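Local structure of acetyl transferase (1S7L) at residues V31-A36 / L103-Q108; V134-V139 / V172-R177. The protein acts as an acetyltransferase on protein N-termini, probably acetylating the N-terminus of ribosomal protein L7/L12 with acetyl-coenzyme A as donor. One frame throughout, in Å; residues are numbered along the deposited sequence.

Interaction 1: residues V31-A36 / L103-Q108; sequences VLKNKA and LDESFQ. With COA (coenzyme A), chain C.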
ATOM      1  N   VAL A  31     -15.212   7.055 -19.194  1.00 24.89           N
ATOM      2  CA  VAL A  31     -13.959   6.312 -19.231  1.00 25.93           C
ATOM      3  C   VAL A  31     -13.493   6.116 -20.701  1.00 25.80           C
ATOM      4  O   VAL A  31     -12.327   6.380 -21.044  1.00 27.32           O
ATOM      5  CB  VAL A  31     -14.112   4.950 -18.513  1.00 26.15           C
ATOM      6  CG1 VAL A  31     -12.793   4.189 -18.506  1.00 27.97           C
ATOM      7  CG2 VAL A  31     -14.547   5.175 -17.116  1.00 25.28           C
ATOM      8  N   LEU A  32     -14.400   5.691 -21.572  1.00 25.06           N
ATOM      9  CA  LEU A  32     -14.069   5.487 -22.974  1.00 26.57           C
ATOM     10  C   LEU A  32     -13.446   6.749 -23.635  1.00 27.41           C
ATOM     11  O   LEU A  32     -12.404   6.694 -24.301  1.00 27.62           O
ATOM     12  CB  LEU A  32     -15.330   5.013 -23.755  1.00 28.27           C
ATOM     13  CG  LEU A  32     -15.740   3.531 -23.527  1.00 27.84           C
ATOM     14  CD1 LEU A  32     -16.729   3.159 -24.534  1.00 29.72           C
ATOM     15  CD2 LEU A  32     -14.553   2.560 -23.656  1.00 27.46           C
ATOM     16  N   LYS A  33     -14.100   7.877 -23.420  1.00 26.80           N
ATOM     17  CA  LYS A  33     -13.700   9.169 -23.935  1.00 25.90           C
ATOM     18  C   LYS A  33     -12.295   9.627 -23.446  1.00 25.90           C
ATOM     19  O   LYS A  33     -11.550  10.321 -24.153  1.00 25.96           O
ATOM     20  CB  LYS A  33     -14.822  10.134 -23.574  1.00 24.40           C
ATOM     21  CG  LYS A  33     -14.656  11.642 -23.926  1.00 29.40           C
ATOM     22  CD  LYS A  33     -16.107  12.284 -23.948  1.00 29.65           C
ATOM     23  CE  LYS A  33     -16.194  13.793 -23.659  1.00 31.37           C
ATOM     24  NZ  LYS A  33     -14.884  14.494 -23.346  1.00 32.27           N
ATOM     25  N   ASN A  34     -11.867   9.150 -22.302  1.00 23.94           N
ATOM     26  CA  ASN A  34     -10.581   9.605 -21.802  1.00 24.20           C
ATOM     27  C   ASN A  34      -9.470   8.578 -21.644  1.00 23.71           C
ATOM     28  O   ASN A  34      -8.338   8.960 -21.357  1.00 22.75           O
ATOM     29  CB  ASN A  34     -10.820  10.275 -20.435  1.00 23.50           C
ATOM     30  CG  ASN A  34     -11.743  11.489 -20.530  1.00 26.28           C
ATOM     31  OD1 ASN A  34     -11.268  12.593 -20.840  1.00 30.19           O
ATOM     32  ND2 ASN A  34     -13.058  11.303 -20.310  1.00 23.86           N
ATOM     33  N   LYS A  35      -9.780   7.286 -21.801  1.00 25.03           N
ATOM     34  CA  LYS A  35      -8.781   6.239 -21.570  1.00 26.21           C
ATOM     35  C   LYS A  35      -7.522   6.357 -22.369  1.00 24.82           C
ATOM     36  O   LYS A  35      -6.494   6.015 -21.891  1.00 24.54           O
ATOM     37  CB  LYS A  35      -9.379   4.815 -21.719  1.00 28.92           C
ATOM     38  CG  LYS A  35      -9.774   4.448 -23.116  1.00 30.50           C
ATOM     39  CD  LYS A  35     -10.243   2.966 -23.197  1.00 34.62           C
ATOM     40  CE  LYS A  35      -9.078   1.957 -23.175  1.00 33.09           C
ATOM     41  NZ  LYS A  35      -9.672   0.595 -23.047  1.00 33.11           N
ATOM     42  N   ALA A  36      -7.572   6.867 -23.575  1.00 27.50           N
ATOM     43  CA  ALA A  36      -6.308   6.978 -24.325  1.00 30.56           C
ATOM     44  C   ALA A  36      -5.310   7.793 -23.517  1.00 30.76           C
ATOM     45  O   ALA A  36      -4.185   7.378 -23.332  1.00 30.17           O
ATOM     46  CB  ALA A  36      -6.532   7.634 -25.713  1.00 30.53           C
ATOM     47  N   LEU A 103     -10.116  13.654 -14.082  1.00 18.94           N
ATOM     48  CA  LEU A 103     -11.183  14.530 -14.628  1.00 18.60           C
ATOM     49  C   LEU A 103     -11.352  14.385 -16.148  1.00 17.79           C
ATOM     50  O   LEU A 103     -10.359  14.340 -16.837  1.00 18.26           O
ATOM     51  CB  LEU A 103     -10.830  15.992 -14.379  1.00 18.15           C
ATOM     52  CG  LEU A 103     -11.394  16.815 -13.207  1.00 22.11           C
ATOM     53  CD1 LEU A 103     -10.960  18.333 -13.385  1.00 17.40           C
ATOM     54  CD2 LEU A 103     -12.961  16.644 -13.121  1.00 16.94           C
ATOM     55  N   ASP A 104     -12.580  14.333 -16.663  1.00 18.39           N
ATOM     56  CA  ASP A 104     -12.796  14.253 -18.105  1.00 20.42           C
ATOM     57  C   ASP A 104     -12.034  15.453 -18.700  1.00 21.67           C
ATOM     58  O   ASP A 104     -12.048  16.569 -18.145  1.00 19.18           O
ATOM     59  CB  ASP A 104     -14.288  14.345 -18.423  1.00 23.62           C
ATOM     60  CG  ASP A 104     -14.549  14.657 -19.872  1.00 28.22           C
ATOM     61  OD1 ASP A 104     -14.425  13.753 -20.728  1.00 30.99           O
ATOM     62  OD2 ASP A 104     -14.871  15.821 -20.171  1.00 31.77           O
ATOM     63  N   GLU A 105     -11.310  15.227 -19.793  1.00 24.27           N
ATOM     64  CA  GLU A 105     -10.537  16.316 -20.403  1.00 26.47           C
ATOM     65  C   GLU A 105     -11.312  17.618 -20.651  1.00 25.35           C
ATOM     66  O   GLU A 105     -10.749  18.696 -20.552  1.00 24.31           O
ATOM     67  CB  GLU A 105      -9.875  15.841 -21.707  1.00 30.79           C
ATOM     68  CG  GLU A 105     -10.638  16.112 -22.972  1.00 41.90           C
ATOM     69  CD  GLU A 105     -11.466  14.910 -23.545  1.00 48.13           C
ATOM     70  OE1 GLU A 105     -10.882  14.071 -24.316  1.00 49.62           O
ATOM     71  OE2 GLU A 105     -12.700  14.829 -23.229  1.00 50.95           O
ATOM     72  N   SER A 106     -12.614  17.538 -20.927  1.00 25.02           N
ATOM     73  CA  SER A 106     -13.313  18.749 -21.191  1.00 25.75           C
ATOM     74  C   SER A 106     -13.732  19.569 -19.927  1.00 26.08           C
ATOM     75  O   SER A 106     -14.258  20.690 -20.051  1.00 26.96           O
ATOM     76  CB  SER A 106     -14.490  18.433 -22.122  1.00 28.01           C
ATOM     77  OG  SER A 106     -15.700  18.355 -21.396  1.00 34.53           O
ATOM     78  N   PHE A 107     -13.483  19.026 -18.732  1.00 23.38           N
ATOM     79  CA  PHE A 107     -13.790  19.697 -17.465  1.00 21.91           C
ATOM     80  C   PHE A 107     -12.498  20.189 -16.770  1.00 21.21           C
ATOM     81  O   PHE A 107     -12.543  20.669 -15.669  1.00 22.10           O
ATOM     82  CB  PHE A 107     -14.608  18.761 -16.519  1.00 21.27           C
ATOM     83  CG  PHE A 107     -16.067  18.624 -16.915  1.00 22.49           C
ATOM     84  CD1 PHE A 107     -16.466  17.678 -17.837  1.00 23.28           C
ATOM     85  CD2 PHE A 107     -17.032  19.517 -16.418  1.00 23.87           C
ATOM     86  CE1 PHE A 107     -17.810  17.606 -18.279  1.00 25.30           C
ATOM     87  CE2 PHE A 107     -18.381  19.475 -16.843  1.00 24.05           C
ATOM     88  CZ  PHE A 107     -18.771  18.508 -17.783  1.00 25.09           C
ATOM     89  N   GLN A 108     -11.349  20.033 -17.403  1.00 20.03           N
ATOM     90  CA  GLN A 108     -10.100  20.511 -16.836  1.00 21.24           C
ATOM     91  C   GLN A 108      -9.810  22.037 -16.927  1.00 23.40           C
ATOM     92  O   GLN A 108     -10.473  22.787 -17.702  1.00 24.14           O
ATOM     93  CB  GLN A 108      -8.957  19.754 -17.480  1.00 20.60           C
ATOM     94  CG  GLN A 108      -8.988  18.308 -17.102  1.00 21.15           C
ATOM     95  CD  GLN A 108      -7.862  17.520 -17.721  1.00 23.62           C
ATOM     96  OE1 GLN A 108      -6.880  18.101 -18.267  1.00 22.48           O
ATOM     97  NE2 GLN A 108      -7.974  16.161 -17.631  1.00 23.03           N
TER
HETATM   98  N1A COA C 601      -8.677  27.232  -8.594  1.00 27.01           N
HETATM   99  C2A COA C 601      -7.694  26.409  -9.035  1.00 23.27           C
HETATM  100  N3A COA C 601      -7.315  26.250 -10.270  1.00 23.98           N
HETATM  101  C4A COA C 601      -7.970  27.020 -11.244  1.00 24.54           C
HETATM  102  C5A COA C 601      -8.992  27.915 -10.891  1.00 24.73           C
HETATM  103  C6A COA C 601      -9.353  28.002  -9.489  1.00 25.62           C
HETATM  104  N6A COA C 601     -10.353  28.823  -9.115  1.00 26.07           N
HETATM  105  N7A COA C 601      -9.499  28.570 -11.977  1.00 23.22           N
HETATM  106  C8A COA C 601      -8.843  28.106 -13.017  1.00 23.70           C
HETATM  107  N9A COA C 601      -7.939  27.170 -12.613  1.00 23.93           N
HETATM  108  C1B COA C 601      -7.097  26.350 -13.535  1.00 24.66           C
HETATM  109  C2B COA C 601      -5.603  26.388 -13.507  1.00 25.17           C
HETATM  110  O2B COA C 601      -5.184  26.842 -14.765  1.00 24.68           O
HETATM  111  C3B COA C 601      -5.110  24.918 -13.403  1.00 26.67           C
HETATM  112  O3B COA C 601      -4.354  24.919 -12.327  1.00 30.94           O
HETATM  113  P3B COA C 601      -2.925  24.377 -12.049  1.00 31.37           P
HETATM  114  O7A COA C 601      -2.204  24.052 -13.260  1.00 35.15           O
HETATM  115  O8A COA C 601      -3.249  23.209 -11.119  1.00 32.56           O
HETATM  116  O9A COA C 601      -2.313  25.528 -11.388  1.00 32.39           O
HETATM  117  C4B COA C 601      -6.450  24.144 -13.197  1.00 23.34           C
HETATM  118  O4B COA C 601      -7.507  24.993 -13.471  1.00 25.74           O
HETATM  119  C5B COA C 601      -6.823  23.432 -11.948  1.00 22.45           C
HETATM  120  O5B COA C 601      -7.992  22.635 -12.272  1.00 22.75           O
HETATM  121  P1A COA C 601      -8.214  21.193 -11.545  1.00 18.45           P
HETATM  122  O1A COA C 601      -7.891  21.284 -10.104  1.00 22.96           O
HETATM  123  O2A COA C 601      -9.539  20.805 -11.919  1.00 18.17           O
HETATM  124  O3A COA C 601      -7.106  20.265 -12.124  1.00 20.60           O
HETATM  125  P2A COA C 601      -6.792  19.885 -13.643  1.00 18.49           P
HETATM  126  O4A COA C 601      -7.841  20.282 -14.540  1.00 16.46           O
HETATM  127  O5A COA C 601      -5.420  20.378 -13.954  1.00 16.42           O
HETATM  128  O6A COA C 601      -6.665  18.328 -13.725  1.00 19.27           O
HETATM  129  CBP COA C 601      -6.035  16.157 -12.937  1.00 18.07           C
HETATM  130  CCP COA C 601      -5.799  17.659 -12.841  1.00 18.17           C
HETATM  131  CDP COA C 601      -4.892  15.491 -12.146  1.00 15.12           C
HETATM  132  CEP COA C 601      -7.429  15.875 -12.274  1.00 15.69           C
HETATM  133  CAP COA C 601      -6.011  15.658 -14.434  1.00 18.41           C
HETATM  134  OAP COA C 601      -4.805  16.003 -15.044  1.00 18.22           O
HETATM  135  C9P COA C 601      -6.285  14.173 -14.656  1.00 17.07           C
HETATM  136  O9P COA C 601      -7.385  13.784 -14.698  1.00 19.36           O
HETATM  137  N8P COA C 601      -5.161  13.372 -14.831  1.00 21.48           N
HETATM  138  C7P COA C 601      -5.197  11.876 -14.870  1.00 20.44           C
HETATM  139  C6P COA C 601      -5.419  11.214 -13.492  1.00 23.02           C
HETATM  140  C5P COA C 601      -4.251  11.453 -12.589  1.00 24.16           C
HETATM  141  O5P COA C 601      -3.274  11.943 -12.993  1.00 29.64           O
HETATM  142  N4P COA C 601      -4.418  11.203 -11.288  1.00 24.15           N
HETATM  143  C3P COA C 601      -3.385  11.548 -10.305  1.00 22.67           C
HETATM  144  C2P COA C 601      -2.870  10.324  -9.572  1.00 28.08           C
HETATM  145  S1P COA C 601      -1.632   9.484 -10.601  1.00 32.63           S
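Asn-34 sets its CG anti to its own carbonyl carbon (chi1 -61°), while Asp-104 turns its CG opposite its backbone nitrogen (chi1 164°), and the amide meets the carboxylate where the helix faces the loop. The two flat groups stand almost perpendicular, 86° apart. ND2 of Asn-34 gives a hydrogen in its own amide plane to OD1 of Asp-104 at 2.8 Å, reaching the anti lone pair. At the other end, OD1 of Asn-34 takes a nearly straight bond from the backbone N of Glu-105, also 2.8 Å. One side chain holds two successive loop residues, and with ND2 also bonded to O of Leu-30 and OD1 to the indole of Trp-37, each end of the amide has two partners that fix its rotation. Lys-33 brings NZ to the oxygen edge of the same carboxylate, in its plane, in a salt-bridge network with Asp-104 and Glu-105, but NZ sits implausibly close to Glu-105, so the details are doubtful. OD2 of Asp-104 accepts from both N and OG of Ser-106, each 2.9 Å away, the former closing an Asx turn. The extended side chain of Gln-108 brings NE2 to O of Leu-103 at 3.1 Å. The backbone N of Leu-103 donates to O9P of coenzyme A at 2.8 Å, so the end of the strand leading into this loop holds the cofactor. Helix 24-38 lies against this turn, with Trp-37 touching Glu-105 and Gln-108 and Trp-102 of strand 96-103 packed on Asn-34; the loop joins that strand to helix 112-127.

Interaction 2: residues V134-V139 / V172-R177; sequences VIKCRV and VNMYAR. With COA (coenzyme A), chain C; SO4 (sulfate ion), chain B.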
ATOM      1  N   VAL A 134      -2.960  10.872   1.401  1.00 17.78           N
ATOM      2  CA  VAL A 134      -1.766  10.657   0.594  1.00 18.53           C
ATOM      3  C   VAL A 134      -2.060  10.656  -0.881  1.00 19.66           C
ATOM      4  O   VAL A 134      -3.115  10.143  -1.308  1.00 19.09           O
ATOM      5  CB  VAL A 134      -1.115   9.253   0.923  1.00 22.06           C
ATOM      6  CG1 VAL A 134       0.271   9.105   0.243  1.00 19.45           C
ATOM      7  CG2 VAL A 134      -0.986   9.067   2.517  1.00 22.10           C
ATOM      8  N   ILE A 135      -1.143  11.243  -1.660  1.00 19.52           N
ATOM      9  CA  ILE A 135      -1.257  11.197  -3.123  1.00 20.76           C
ATOM     10  C   ILE A 135       0.088  10.664  -3.719  1.00 20.99           C
ATOM     11  O   ILE A 135       1.159  11.212  -3.477  1.00 21.77           O
ATOM     12  CB  ILE A 135      -1.561  12.592  -3.735  1.00 21.14           C
ATOM     13  CG1 ILE A 135      -2.916  13.105  -3.230  1.00 19.68           C
ATOM     14  CG2 ILE A 135      -1.596  12.506  -5.262  1.00 21.26           C
ATOM     15  CD1 ILE A 135      -3.248  14.540  -3.672  1.00 14.89           C
ATOM     16  N   LYS A 136       0.009   9.561  -4.431  1.00 23.42           N
ATOM     17  CA  LYS A 136       1.152   8.915  -5.106  1.00 26.74           C
ATOM     18  C   LYS A 136       0.777   9.018  -6.590  1.00 26.77           C
ATOM     19  O   LYS A 136      -0.321   8.623  -7.010  1.00 27.09           O
ATOM     20  CB  LYS A 136       1.235   7.414  -4.820  1.00 29.11           C
ATOM     21  CG  LYS A 136       1.402   6.986  -3.391  1.00 34.06           C
ATOM     22  CD  LYS A 136       1.043   5.499  -3.193  1.00 37.97           C
ATOM     23  CE  LYS A 136       1.966   4.567  -3.958  1.00 40.13           C
ATOM     24  NZ  LYS A 136       1.648   3.132  -3.687  1.00 44.51           N
ATOM     25  N   CYS A 137       1.707   9.497  -7.379  1.00 26.88           N
ATOM     26  CA  CYS A 137       1.508   9.648  -8.810  1.00 25.98           C
ATOM     27  C   CYS A 137       2.894   9.849  -9.441  1.00 25.61           C
ATOM     28  O   CYS A 137       3.862  10.295  -8.755  1.00 25.20           O
ATOM     29  CB  CYS A 137       0.588  10.879  -9.051  1.00 28.13           C
ATOM     30  SG  CYS A 137       0.038  11.004 -10.765  1.00 30.49           S
ATOM     31  N   ARG A 138       3.041   9.488 -10.713  1.00 25.22           N
ATOM     32  CA  ARG A 138       4.334   9.710 -11.386  1.00 24.27           C
ATOM     33  C   ARG A 138       4.892  11.069 -11.055  1.00 22.78           C
ATOM     34  O   ARG A 138       4.157  12.050 -11.006  1.00 23.06           O
ATOM     35  CB  ARG A 138       4.173   9.690 -12.877  1.00 25.78           C
ATOM     36  CG  ARG A 138       4.029   8.352 -13.441  1.00 29.47           C
ATOM     37  CD  ARG A 138       3.484   8.459 -14.871  1.00 33.37           C
ATOM     38  NE  ARG A 138       4.338   9.185 -15.815  1.00 34.88           N
ATOM     39  CZ  ARG A 138       4.431   8.869 -17.115  1.00 34.71           C
ATOM     40  NH1 ARG A 138       3.745   7.828 -17.598  1.00 31.11           N
ATOM     41  NH2 ARG A 138       5.222   9.588 -17.919  1.00 33.55           N
ATOM     42  N   VAL A 139       6.183  11.136 -10.817  1.00 21.79           N
ATOM     43  CA  VAL A 139       6.817  12.402 -10.549  1.00 23.73           C
ATOM     44  C   VAL A 139       6.541  13.480 -11.619  1.00 24.38           C
ATOM     45  O   VAL A 139       6.448  14.667 -11.305  1.00 25.89           O
ATOM     46  CB  VAL A 139       8.351  12.256 -10.472  1.00 24.77           C
ATOM     47  CG1 VAL A 139       8.981  13.607 -10.224  1.00 24.02           C
ATOM     48  CG2 VAL A 139       8.736  11.307  -9.326  1.00 27.29           C
ATOM     49  N   VAL A 172       7.741   7.592  -8.732  1.00 25.75           N
ATOM     50  CA  VAL A 172       6.506   8.101  -8.197  1.00 24.20           C
ATOM     51  C   VAL A 172       6.669   9.022  -7.019  1.00 23.99           C
ATOM     52  O   VAL A 172       7.322   8.675  -6.059  1.00 25.98           O
ATOM     53  CB  VAL A 172       5.633   6.942  -7.785  1.00 23.56           C
ATOM     54  CG1 VAL A 172       4.457   7.438  -6.966  1.00 24.03           C
ATOM     55  CG2 VAL A 172       5.147   6.212  -9.054  1.00 24.52           C
ATOM     56  N   ASN A 173       6.096  10.213  -7.069  1.00 23.81           N
ATOM     57  CA  ASN A 173       6.169  11.071  -5.893  1.00 22.46           C
ATOM     58  C   ASN A 173       5.096  10.683  -4.823  1.00 23.19           C
ATOM     59  O   ASN A 173       3.954  10.261  -5.136  1.00 20.69           O
ATOM     60  CB  ASN A 173       5.906  12.508  -6.252  1.00 24.67           C
ATOM     61  CG  ASN A 173       7.141  13.244  -6.579  1.00 26.48           C
ATOM     62  OD1 ASN A 173       8.245  12.769  -6.285  1.00 24.97           O
ATOM     63  ND2 ASN A 173       6.986  14.434  -7.194  1.00 26.29           N
ATOM     64  N   MET A 174       5.468  10.821  -3.562  1.00 22.47           N
ATOM     65  CA  MET A 174       4.488  10.579  -2.520  1.00 23.77           C
ATOM     66  C   MET A 174       4.226  11.885  -1.779  1.00 22.86           C
ATOM     67  O   MET A 174       5.089  12.392  -1.042  1.00 21.68           O
ATOM     68  CB  MET A 174       4.952   9.542  -1.502  1.00 26.80           C
ATOM     69  CG  MET A 174       3.980   9.467  -0.334  1.00 29.40           C
ATOM     70  SD  MET A 174       4.243   8.070   0.778  1.00 33.33           S
ATOM     71  CE  MET A 174       3.500   6.682  -0.132  1.00 29.83           C
ATOM     72  N   TYR A 175       3.027  12.423  -1.967  1.00 22.03           N
ATOM     73  CA  TYR A 175       2.624  13.660  -1.292  1.00 22.34           C
ATOM     74  C   TYR A 175       1.717  13.320  -0.101  1.00 21.93           C
ATOM     75  O   TYR A 175       0.896  12.445  -0.210  1.00 23.69           O
ATOM     76  CB  TYR A 175       1.791  14.525  -2.251  1.00 22.88           C
ATOM     77  CG  TYR A 175       2.602  15.279  -3.220  1.00 23.28           C
ATOM     78  CD1 TYR A 175       3.327  16.403  -2.790  1.00 25.80           C
ATOM     79  CD2 TYR A 175       2.726  14.848  -4.554  1.00 24.06           C
ATOM     80  CE1 TYR A 175       4.176  17.099  -3.658  1.00 26.46           C
ATOM     81  CE2 TYR A 175       3.573  15.533  -5.425  1.00 26.48           C
ATOM     82  CZ  TYR A 175       4.287  16.665  -4.960  1.00 25.82           C
ATOM     83  OH  TYR A 175       5.051  17.430  -5.807  1.00 33.31           O
ATOM     84  N   ALA A 176       1.860  13.990   1.016  1.00 21.51           N
ATOM     85  CA  ALA A 176       0.960  13.719   2.117  1.00 22.22           C
ATOM     86  C   ALA A 176       0.560  15.006   2.884  1.00 22.32           C
ATOM     87  O   ALA A 176       1.305  16.046   2.889  1.00 20.51           O
ATOM     88  CB  ALA A 176       1.567  12.706   3.116  1.00 20.30           C
ATOM     89  N   ARG A 177      -0.591  14.900   3.548  1.00 20.19           N
ATOM     90  CA  ARG A 177      -1.092  15.999   4.348  1.00 19.79           C
ATOM     91  C   ARG A 177      -1.809  15.452   5.553  1.00 21.37           C
ATOM     92  O   ARG A 177      -2.618  14.508   5.431  1.00 20.69           O
ATOM     93  CB  ARG A 177      -2.059  16.860   3.573  1.00 19.11           C
ATOM     94  CG  ARG A 177      -2.436  18.072   4.422  1.00 22.08           C
ATOM     95  CD  ARG A 177      -3.448  18.938   3.763  1.00 21.99           C
ATOM     96  NE  ARG A 177      -3.729  20.041   4.655  1.00 23.08           N
ATOM     97  CZ  ARG A 177      -4.662  20.960   4.418  1.00 24.44           C
ATOM     98  NH1 ARG A 177      -5.394  20.897   3.299  1.00 21.27           N
ATOM     99  NH2 ARG A 177      -4.874  21.923   5.309  1.00 22.41           N
TER
HETATM  100  N1A COA C 601      -8.677  27.232  -8.594  1.00 27.01           N
HETATM  101  C2A COA C 601      -7.694  26.409  -9.035  1.00 23.27           C
HETATM  102  N3A COA C 601      -7.315  26.250 -10.270  1.00 23.98           N
HETATM  103  C4A COA C 601      -7.970  27.020 -11.244  1.00 24.54           C
HETATM  104  C5A COA C 601      -8.992  27.915 -10.891  1.00 24.73           C
HETATM  105  C6A COA C 601      -9.353  28.002  -9.489  1.00 25.62           C
HETATM  106  N6A COA C 601     -10.353  28.823  -9.115  1.00 26.07           N
HETATM  107  N7A COA C 601      -9.499  28.570 -11.977  1.00 23.22           N
HETATM  108  C8A COA C 601      -8.843  28.106 -13.017  1.00 23.70           C
HETATM  109  N9A COA C 601      -7.939  27.170 -12.613  1.00 23.93           N
HETATM  110  C1B COA C 601      -7.097  26.350 -13.535  1.00 24.66           C
HETATM  111  C2B COA C 601      -5.603  26.388 -13.507  1.00 25.17           C
HETATM  112  O2B COA C 601      -5.184  26.842 -14.765  1.00 24.68           O
HETATM  113  C3B COA C 601      -5.110  24.918 -13.403  1.00 26.67           C
HETATM  114  O3B COA C 601      -4.354  24.919 -12.327  1.00 30.94           O
HETATM  115  P3B COA C 601      -2.925  24.377 -12.049  1.00 31.37           P
HETATM  116  O7A COA C 601      -2.204  24.052 -13.260  1.00 35.15           O
HETATM  117  O8A COA C 601      -3.249  23.209 -11.119  1.00 32.56           O
HETATM  118  O9A COA C 601      -2.313  25.528 -11.388  1.00 32.39           O
HETATM  119  C4B COA C 601      -6.450  24.144 -13.197  1.00 23.34           C
HETATM  120  O4B COA C 601      -7.507  24.993 -13.471  1.00 25.74           O
HETATM  121  C5B COA C 601      -6.823  23.432 -11.948  1.00 22.45           C
HETATM  122  O5B COA C 601      -7.992  22.635 -12.272  1.00 22.75           O
HETATM  123  P1A COA C 601      -8.214  21.193 -11.545  1.00 18.45           P
HETATM  124  O1A COA C 601      -7.891  21.284 -10.104  1.00 22.96           O
HETATM  125  O2A COA C 601      -9.539  20.805 -11.919  1.00 18.17           O
HETATM  126  O3A COA C 601      -7.106  20.265 -12.124  1.00 20.60           O
HETATM  127  P2A COA C 601      -6.792  19.885 -13.643  1.00 18.49           P
HETATM  128  O4A COA C 601      -7.841  20.282 -14.540  1.00 16.46           O
HETATM  129  O5A COA C 601      -5.420  20.378 -13.954  1.00 16.42           O
HETATM  130  O6A COA C 601      -6.665  18.328 -13.725  1.00 19.27           O
HETATM  131  CBP COA C 601      -6.035  16.157 -12.937  1.00 18.07           C
HETATM  132  CCP COA C 601      -5.799  17.659 -12.841  1.00 18.17           C
HETATM  133  CDP COA C 601      -4.892  15.491 -12.146  1.00 15.12           C
HETATM  134  CEP COA C 601      -7.429  15.875 -12.274  1.00 15.69           C
HETATM  135  CAP COA C 601      -6.011  15.658 -14.434  1.00 18.41           C
HETATM  136  OAP COA C 601      -4.805  16.003 -15.044  1.00 18.22           O
HETATM  137  C9P COA C 601      -6.285  14.173 -14.656  1.00 17.07           C
HETATM  138  O9P COA C 601      -7.385  13.784 -14.698  1.00 19.36           O
HETATM  139  N8P COA C 601      -5.161  13.372 -14.831  1.00 21.48           N
HETATM  140  C7P COA C 601      -5.197  11.876 -14.870  1.00 20.44           C
HETATM  141  C6P COA C 601      -5.419  11.214 -13.492  1.00 23.02           C
HETATM  142  C5P COA C 601      -4.251  11.453 -12.589  1.00 24.16           C
HETATM  143  O5P COA C 601      -3.274  11.943 -12.993  1.00 29.64           O
HETATM  144  N4P COA C 601      -4.418  11.203 -11.288  1.00 24.15           N
HETATM  145  C3P COA C 601      -3.385  11.548 -10.305  1.00 22.67           C
HETATM  146  C2P COA C 601      -2.870  10.324  -9.572  1.00 28.08           C
HETATM  147  S1P COA C 601      -1.632   9.484 -10.601  1.00 32.63           S
HETATM  148  S   SO4 B 180      -7.747  23.964   3.544  0.50 32.39           S
HETATM  149  O1  SO4 B 180      -6.854  24.158   4.681  0.50 34.56           O
HETATM  150  O2  SO4 B 180      -7.422  22.664   2.869  0.50 36.38           O
HETATM  151  O3  SO4 B 180      -9.224  23.928   3.950  0.50 33.66           O
HETATM  152  O4  SO4 B 180      -7.617  25.138   2.572  0.50 32.43           O
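The carbonyl O of Ile-135 takes the backbone hydrogen of Tyr-175 N at 2.7 Å and also receives a CA-H contact from Met-174. Its partner bond, Ile-135 N to Tyr-175 O, completes a hydrogen-bonded antiparallel pair; Cys-137 and Asn-173 form the next, with Cys-137 N to Asn-173 O stretched to 3.3 Å. Side chains alternate between two faces. On one, Met-174 runs alongside Lys-136, its bent tip CE lying 3.9 Å from Lys-136 CG, while its CG touches CG1 of Val-134 at 3.8 Å, the two side chains meeting at a slant. The second subunit packs on part of this face, with its Tyr-98 on Lys-136 and its Met-159 on Met-174. The other face carries Ile-135, Cys-137, Asn-173 and Tyr-175, and helix 142-150 packs on Ile-135 and Tyr-175. Past the first strand, CG2 of Val-139 lies 3.4 Å from OD1 of Asn-173. With SG opposite the backbone N (chi1 -170°), Cys-137 is joined to S1P of coenzyme A by a disulfide. At the far end Arg-177, fully extended, holds a sulfate, probably picked up during crystallisation, edge-on by two straight bonds from NH1 and NH2. Strand 132-138 is the one that in GNAT acetyltransferases runs parallel to its neighbour, here 96-103, and helps form the acetyl-coenzyme A cleft.

How the interactions relate
Coenzyme A is what connects the two contacts: their centres lie 21 Å apart and their nearest atoms about 10 Å apart, with no direct touch. Interaction 1 meets the cofactor in its middle, at the pantetheine carbonyl and beside the pyrophosphate, whereas interaction 2 meets its sulfur end. Strand 96-103 links them physically, because it runs into the loop of interaction 1 and lies parallel to strand 132-138 of interaction 2, with Tyr-101 offering its backbone O to the cofactor in between. Gly-109, Met-113 and Ser-114 bind it just beyond residues 103-108, and Asn-141 and Arg-150 do so beyond residues 134-139, so both contacts border the same cleft.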